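Local coordinates for protein lysyl-trna-dependent l-ysyl-phosphatidylgycerol synthase (Bacillus licheniformis, PDB 4V36) that transfers lysine from lysyl-tRNA to the membrane lipid phosphatidylglycerol, a modification linked to bacterial resistance, through its soluble catalytic domain, at residues Gly135-Ala138 and Ile139-Phe143; Phe157-Glu160 and Phe161-Leu165; Ala239-Ile242 and Tyr243-Trp247. All blocks are in the same frame, centred on the assembly; numbering follows the deposited sequence.

Contact 1 (Gly135-Ala138 and Ile139-Phe143); sequences GLRA and IYNRF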
# COMPACT_ATOMS: atom_id res chain seq x y z
N GLY A 135 5.94 -20.98 -16.95
CA GLY A 135 6.27 -19.61 -17.30
C GLY A 135 7.13 -18.94 -16.25
O GLY A 135 8.17 -18.35 -16.56
N LEU A 136 6.70 -19.03 -15.00
CA LEU A 136 7.43 -18.42 -13.89
C LEU A 136 8.78 -19.10 -13.66
O LEU A 136 9.77 -18.43 -13.33
CB LEU A 136 6.60 -18.47 -12.61
CG LEU A 136 5.30 -17.66 -12.61
CD1 LEU A 136 4.58 -17.80 -11.27
CD2 LEU A 136 5.58 -16.20 -12.93
N ARG A 137 8.82 -20.41 -13.83
CA ARG A 137 10.05 -21.17 -13.62
C ARG A 137 11.08 -20.82 -14.69
O ARG A 137 12.28 -20.82 -14.43
CB ARG A 137 9.76 -22.67 -13.62
CG ARG A 137 10.97 -23.53 -13.27
CD ARG A 137 10.60 -25.00 -13.09
NE ARG A 137 10.01 -25.58 -14.30
CZ ARG A 137 8.72 -25.90 -14.42
NH1 ARG A 137 7.89 -25.71 -13.40
NH2 ARG A 137 8.27 -26.42 -15.55
N ALA A 138 10.60 -20.52 -15.90
CA ALA A 138 11.48 -20.12 -16.99
C ALA A 138 12.13 -18.77 -16.70
O ALA A 138 13.31 -18.57 -16.98
CB ALA A 138 10.71 -20.07 -18.30
N ILE A 139 11.34 -17.86 -16.13
CA ILE A 139 11.84 -16.53 -15.78
C ILE A 139 12.91 -16.62 -14.70
O ILE A 139 13.96 -15.98 -14.79
CB ILE A 139 10.70 -15.62 -15.30
CG1 ILE A 139 9.64 -15.47 -16.39
CG2 ILE A 139 11.24 -14.26 -14.88
CD1 ILE A 139 8.49 -14.56 -16.01
N TYR A 140 12.64 -17.43 -13.67
CA TYR A 140 13.58 -17.62 -12.58
C TYR A 140 14.90 -18.21 -13.07
O TYR A 140 15.98 -17.73 -12.72
CB TYR A 140 12.97 -18.51 -11.49
CG TYR A 140 13.93 -18.89 -10.39
CD1 TYR A 140 14.29 -17.99 -9.40
CD2 TYR A 140 14.48 -20.17 -10.34
CE1 TYR A 140 15.17 -18.34 -8.39
CE2 TYR A 140 15.36 -20.53 -9.33
CZ TYR A 140 15.70 -19.61 -8.36
OH TYR A 140 16.57 -19.97 -7.36
N ASN A 141 14.80 -19.27 -13.87
CA ASN A 141 15.98 -19.95 -14.39
C ASN A 141 16.85 -19.04 -15.25
O ASN A 141 18.07 -19.11 -15.21
CB ASN A 141 15.58 -21.19 -15.18
CG ASN A 141 14.99 -22.27 -14.30
OD1 ASN A 141 15.35 -22.41 -13.13
ND2 ASN A 141 14.07 -23.05 -14.85
N ARG A 142 16.20 -18.18 -16.04
CA ARG A 142 16.92 -17.26 -16.91
C ARG A 142 17.70 -16.23 -16.10
O ARG A 142 18.87 -15.95 -16.38
CB ARG A 142 15.95 -16.56 -17.87
CG ARG A 142 16.59 -15.49 -18.74
CD ARG A 142 15.72 -15.16 -19.93
NE ARG A 142 14.34 -14.88 -19.55
CZ ARG A 142 13.87 -13.67 -19.26
NH1 ARG A 142 14.67 -12.61 -19.31
NH2 ARG A 142 12.59 -13.51 -18.92
N PHE A 143 17.05 -15.67 -15.08
CA PHE A 143 17.71 -14.72 -14.19
C PHE A 143 18.84 -15.40 -13.41
O PHE A 143 19.88 -14.79 -13.16
CB PHE A 143 16.70 -14.10 -13.22
CG PHE A 143 15.99 -12.89 -13.77
CD1 PHE A 143 14.92 -13.03 -14.64
CD2 PHE A 143 16.39 -11.61 -13.41
CE1 PHE A 143 14.27 -11.93 -15.14
CE2 PHE A 143 15.74 -10.50 -13.91
CZ PHE A 143 14.68 -10.66 -14.78
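Four backbone bonds join Gly135-Ala138 to Ile139-Phe143 within helix 134-145, each from an amide to the carbonyl four residues earlier. Ile139 N reaches Gly135 O at 3.2 Å, and Tyr140 N meets Leu136 O at an N-H...O angle of 163°. Asn141 N donates to Arg137 O and Arg142 N to Ala138 O, which continues the alpha-helical pattern unbroken.

Among the side chains, Asn141 folds back along the helix. Its CG stands beside its own backbone N and opposite the carbonyl carbon (chi1 -68°), which lays the amide next to the preceding turn. ND2 comes within 2.9 Å of Arg137 O, but the angle is too poor for a hydrogen bond, and that carbonyl is already engaged by Asn141 N. The same ND2 lies 3.5 Å from Arg137 CG. The two side chains run alongside each other in the same direction, with the amide and guanidinium planes 51° apart. Beyond CG the Arg137 chain turns back toward the start of the helix, away from Asn141, and NH1 donates to the carbonyls of Ile128 and Gly130; Arg142 likewise uses NH2 on Lys234 O. Both arginines thus tie the helix to flanking backbone.

The remaining side-chain approaches are of aliphatic carbon to carbonyl oxygen: Ile139 CG1 lies 3.2 Å from Gly135 O, with CD1 a little farther from the same oxygen. Tyr140 brings its CB near Leu136 O, while its ring heads away to Ile242.

Regular i to i+4 bonding, with Tyr140 and Phe143 directed at helix 236-251 and the arginines at loop carbonyls, is typical of a surface helix packed against a second helix, here in a domain of the acetyltransferase clan.

Contact 2 (Phe157-Glu160 and Phe161-Leu165); sequences FSRE and FLNEL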
# COMPACT_ATOMS: atom_id res chain seq x y z
N PHE A 157 21.31 3.19 5.75
CA PHE A 157 21.87 3.14 4.41
C PHE A 157 22.73 4.37 4.13
O PHE A 157 22.38 5.48 4.53
CB PHE A 157 20.75 3.03 3.37
CG PHE A 157 19.79 1.91 3.63
CD1 PHE A 157 20.18 0.59 3.43
CD2 PHE A 157 18.50 2.16 4.06
CE1 PHE A 157 19.29 -0.45 3.66
CE2 PHE A 157 17.62 1.13 4.30
CZ PHE A 157 18.01 -0.18 4.10
N SER A 158 23.85 4.16 3.45
CA SER A 158 24.77 5.25 3.13
C SER A 158 24.26 6.06 1.94
O SER A 158 23.35 5.63 1.23
CB SER A 158 26.16 4.70 2.83
OG SER A 158 26.15 3.90 1.66
N ARG A 159 24.86 7.23 1.73
CA ARG A 159 24.49 8.08 0.61
C ARG A 159 24.83 7.42 -0.71
O ARG A 159 24.08 7.54 -1.69
CB ARG A 159 25.19 9.44 0.72
CG ARG A 159 24.96 10.37 -0.46
CD ARG A 159 23.48 10.58 -0.72
NE ARG A 159 22.80 11.15 0.44
CZ ARG A 159 21.49 11.34 0.52
NH1 ARG A 159 20.71 11.00 -0.50
NH2 ARG A 159 20.95 11.86 1.62
N GLU A 160 25.95 6.70 -0.75
CA GLU A 160 26.36 6.00 -1.95
C GLU A 160 25.33 4.96 -2.36
O GLU A 160 25.03 4.78 -3.54
CB GLU A 160 27.73 5.33 -1.75
CG GLU A 160 28.22 4.55 -2.96
CD GLU A 160 29.61 3.97 -2.76
OE1 GLU A 160 30.25 4.30 -1.74
OE2 GLU A 160 30.06 3.19 -3.63
N PHE A 161 24.76 4.28 -1.36
CA PHE A 161 23.74 3.27 -1.60
C PHE A 161 22.44 3.92 -2.07
O PHE A 161 21.80 3.44 -3.01
CB PHE A 161 23.50 2.44 -0.34
CG PHE A 161 22.52 1.31 -0.53
CD1 PHE A 161 22.87 0.21 -1.29
CD2 PHE A 161 21.27 1.35 0.05
CE1 PHE A 161 21.98 -0.83 -1.47
CE2 PHE A 161 20.38 0.31 -0.12
CZ PHE A 161 20.73 -0.78 -0.88
N LEU A 162 22.05 5.01 -1.42
CA LEU A 162 20.83 5.72 -1.77
C LEU A 162 20.94 6.35 -3.16
O LEU A 162 19.96 6.39 -3.90
CB LEU A 162 20.53 6.80 -0.73
CG LEU A 162 20.19 6.28 0.68
CD1 LEU A 162 19.93 7.44 1.63
CD2 LEU A 162 19.00 5.34 0.63
N ASN A 163 22.13 6.84 -3.50
CA ASN A 163 22.37 7.40 -4.83
C ASN A 163 22.13 6.36 -5.92
O ASN A 163 21.57 6.67 -6.97
CB ASN A 163 23.79 7.95 -4.94
CG ASN A 163 23.95 9.29 -4.25
OD1 ASN A 163 22.97 10.00 -4.01
ND2 ASN A 163 25.18 9.66 -3.94
N GLU A 164 22.57 5.13 -5.67
CA GLU A 164 22.40 4.05 -6.63
C GLU A 164 20.92 3.67 -6.76
O GLU A 164 20.47 3.26 -7.83
CB GLU A 164 23.22 2.83 -6.21
CG GLU A 164 24.72 3.07 -6.25
CD GLU A 164 25.52 1.91 -5.69
OE1 GLU A 164 24.90 0.91 -5.25
OE2 GLU A 164 26.77 1.99 -5.67
N LEU A 165 20.18 3.80 -5.66
CA LEU A 165 18.75 3.53 -5.68
C LEU A 165 18.00 4.64 -6.40
O LEU A 165 17.02 4.39 -7.10
CB LEU A 165 18.20 3.37 -4.26
CG LEU A 165 18.78 2.23 -3.42
CD1 LEU A 165 18.03 2.13 -2.10
CD2 LEU A 165 18.73 0.91 -4.16
O HOH W 1 20.38 10.89 -3.72
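Phe157 and Phe161 meet ring against ring where the chain enters helix 159-173. Their planes are within 24° of parallel but slid apart, with centroids 5.4 Å from each other, and the overlap is slight: Phe157 CD1 approaches Phe161 CE2 at 3.6 Å. The two side chains point the same way; with CG opposite its backbone N (chi1 -176°), Phe161 places its ring beside that of Phe157. Leu162 adds CD2 against Phe157 CB, and Leu165 CG lies over one face of the Phe161 ring. This apolar side faces the sheet, where Phe157 touches Ile196 and Phe161 touches Val198 and Ile206.

The polar contacts begin with an N-cap. Ser158 OG accepts from Phe161 N in a weak bond of 3.3 Å, taking up an amide of the first turn, while Ser158 O receives Leu162 N at 3.0 Å and opens the regular i to i+4 series. Asn163 N to Arg159 O and Glu164 N to Glu160 O follow, the last longer and less straight.

Arg159 and Asn163 cross at about a right angle. The arginine chain bends at chi2 and chi3, bringing CD to 3.4 Å from Asn163 OD1 and laying one guanidinium face over Leu162 CD1. A water bridges the two polar ends, donating to Asn163 OD1 at 2.8 Å and accepting weakly from Arg159 NH1, whose stronger partner is Glu188, in a salt bridge. On another flank Glu160 and Glu164 run alongside each other; their OE2 atoms stand 4.1 Å apart and the carboxylate planes are turned by 82°, a like-charge pairing that probably raises the proton affinity of both slightly.

Contact 3 (Ala239-Ile242 and Tyr243-Trp247); sequences ALFI and YLFQW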
# COMPACT_ATOMS: atom_id res chain seq x y z
N ALA A 239 10.22 -11.89 -11.71
CA ALA A 239 11.44 -12.41 -11.09
C ALA A 239 11.58 -11.92 -9.66
O ALA A 239 11.94 -12.69 -8.76
CB ALA A 239 12.65 -12.01 -11.91
N LEU A 240 11.31 -10.64 -9.44
CA LEU A 240 11.46 -10.04 -8.12
C LEU A 240 10.51 -10.66 -7.10
O LEU A 240 10.91 -10.92 -5.96
CB LEU A 240 11.23 -8.53 -8.19
CG LEU A 240 12.28 -7.72 -8.95
CD1 LEU A 240 11.96 -6.23 -8.88
CD2 LEU A 240 13.67 -8.00 -8.41
N PHE A 241 9.27 -10.90 -7.50
CA PHE A 241 8.30 -11.52 -6.60
C PHE A 241 8.69 -12.95 -6.28
O PHE A 241 8.45 -13.43 -5.17
CB PHE A 241 6.89 -11.48 -7.20
CG PHE A 241 6.19 -10.16 -7.02
CD1 PHE A 241 5.90 -9.69 -5.75
CD2 PHE A 241 5.81 -9.40 -8.12
CE1 PHE A 241 5.25 -8.48 -5.58
CE2 PHE A 241 5.17 -8.19 -7.95
CZ PHE A 241 4.89 -7.73 -6.68
N ILE A 242 9.29 -13.64 -7.24
CA ILE A 242 9.78 -15.00 -7.03
C ILE A 242 10.91 -14.99 -6.00
O ILE A 242 10.91 -15.80 -5.07
CB ILE A 242 10.26 -15.64 -8.34
CG1 ILE A 242 9.08 -15.88 -9.28
CG2 ILE A 242 10.96 -16.96 -8.06
CD1 ILE A 242 9.48 -16.37 -10.65
N TYR A 243 11.86 -14.08 -6.18
CA TYR A 243 12.96 -13.93 -5.23
C TYR A 243 12.44 -13.49 -3.87
O TYR A 243 12.94 -13.95 -2.83
CB TYR A 243 13.99 -12.93 -5.75
CG TYR A 243 14.89 -13.46 -6.84
CD1 TYR A 243 15.74 -14.54 -6.60
CD2 TYR A 243 14.91 -12.88 -8.10
CE1 TYR A 243 16.56 -15.03 -7.60
CE2 TYR A 243 15.74 -13.36 -9.10
CZ TYR A 243 16.56 -14.44 -8.84
OH TYR A 243 17.38 -14.92 -9.83
N LEU A 244 11.45 -12.60 -3.86
CA LEU A 244 10.85 -12.12 -2.62
C LEU A 244 10.16 -13.25 -1.86
O LEU A 244 10.32 -13.37 -0.65
CB LEU A 244 9.85 -11.00 -2.91
CG LEU A 244 10.42 -9.59 -3.04
CD1 LEU A 244 9.32 -8.61 -3.42
CD2 LEU A 244 11.09 -9.16 -1.75
N PHE A 245 9.39 -14.06 -2.58
CA PHE A 245 8.66 -15.16 -1.97
C PHE A 245 9.62 -16.22 -1.43
O PHE A 245 9.35 -16.86 -0.41
CB PHE A 245 7.68 -15.80 -2.96
CG PHE A 245 6.57 -14.88 -3.39
CD1 PHE A 245 6.33 -13.69 -2.72
CD2 PHE A 245 5.76 -15.21 -4.46
CE1 PHE A 245 5.31 -12.85 -3.12
CE2 PHE A 245 4.74 -14.37 -4.86
CZ PHE A 245 4.51 -13.19 -4.19
N GLN A 246 10.74 -16.41 -2.12
CA GLN A 246 11.77 -17.34 -1.67
C GLN A 246 12.40 -16.86 -0.37
O GLN A 246 12.59 -17.64 0.57
CB GLN A 246 12.85 -17.52 -2.74
CG GLN A 246 14.02 -18.37 -2.29
CD GLN A 246 15.11 -18.46 -3.34
OE1 GLN A 246 15.04 -17.81 -4.38
NE2 GLN A 246 16.13 -19.27 -3.07
N TRP A 247 12.71 -15.57 -0.32
CA TRP A 247 13.31 -14.97 0.86
C TRP A 247 12.34 -14.95 2.04
O TRP A 247 12.72 -15.23 3.17
CB TRP A 247 13.78 -13.54 0.55
CG TRP A 247 14.37 -12.83 1.73
CD1 TRP A 247 15.67 -12.86 2.15
CD2 TRP A 247 13.68 -11.96 2.63
NE1 TRP A 247 15.83 -12.07 3.26
CE2 TRP A 247 14.62 -11.51 3.58
CE3 TRP A 247 12.35 -11.52 2.74
CZ2 TRP A 247 14.28 -10.64 4.61
CZ3 TRP A 247 12.02 -10.67 3.76
CH2 TRP A 247 12.97 -10.23 4.69
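Phe241 and Phe245 bring their rings together on this buried turn of helix 236-251. Their planes stand at 40° and their centroids 5.9 Å apart, an oblique meeting, with Phe241 CD1 reaching Phe245 CZ at 4.1 Å. The tighter approach is to the backbone: Phe241 O lies over one face of the Phe245 ring, 3.0 Å from CG, while also accepting from Phe245 N at 2.8 Å. A chi2 of -12° turns the ring so that a face, toward its rim, lies against the oxygen, a packing contact. Leu244 CD1 lies beside Phe241 CD1 at a looser 4.3 Å. Around this apolar side, Phe241 meets Phe292 edge-to-face, Phe245 does so with Phe126 and Phe256, and Leu240 and Leu244 rest on strands 206-213 and 220-228.

On another flank, Tyr243 CG stands opposite its carbonyl carbon (chi1 -76°), which brings CD2 to 3.0 Å from Ala239 O, the oxygen that also takes Tyr243 N. Ala239 CB is more distant from the ring, 4.4 Å from CE2. The hydroxyl is hydrogen-bonded to Glu144 of the adjoining helix, and the ring packs on Phe143.

Gln246 belongs to the solvent side. Apart from the bond of its N to Ile242 O, it offers just CB to the previous turn, and its extended chain leads the amide outward.

Chemically, the buried carbonyls of Ala239, Leu240 and Phe241 are each satisfied by an amide four residues on, which lets this helix of a beta-alpha-beta unit sit among hydrocarbon and aromatic groups, with the Tyr243 hydroxyl paired to a carboxylate.

From the N terminus the three contacts come in series, and none nests within or crosses another. Each is a local turn of helix and closes no long loop. Contact 1 lies in helix 134-145, contact 2 at the start of helix 159-173 after strand 149-153, and contact 3 in helix 236-251 between strands 220-228 and 255-261. Contacts 1 and 3 touch, their centres about 11 Å apart: Leu136 O meets Ile242 CD1 at 3.4 Å and Phe143 CE1 meets Ala239 CB at 3.6 Å, joining the two helices. Contact 2 stays separate, its nearest atoms about 11 Å from contact 3, and covers strands 196-200 and 206-213.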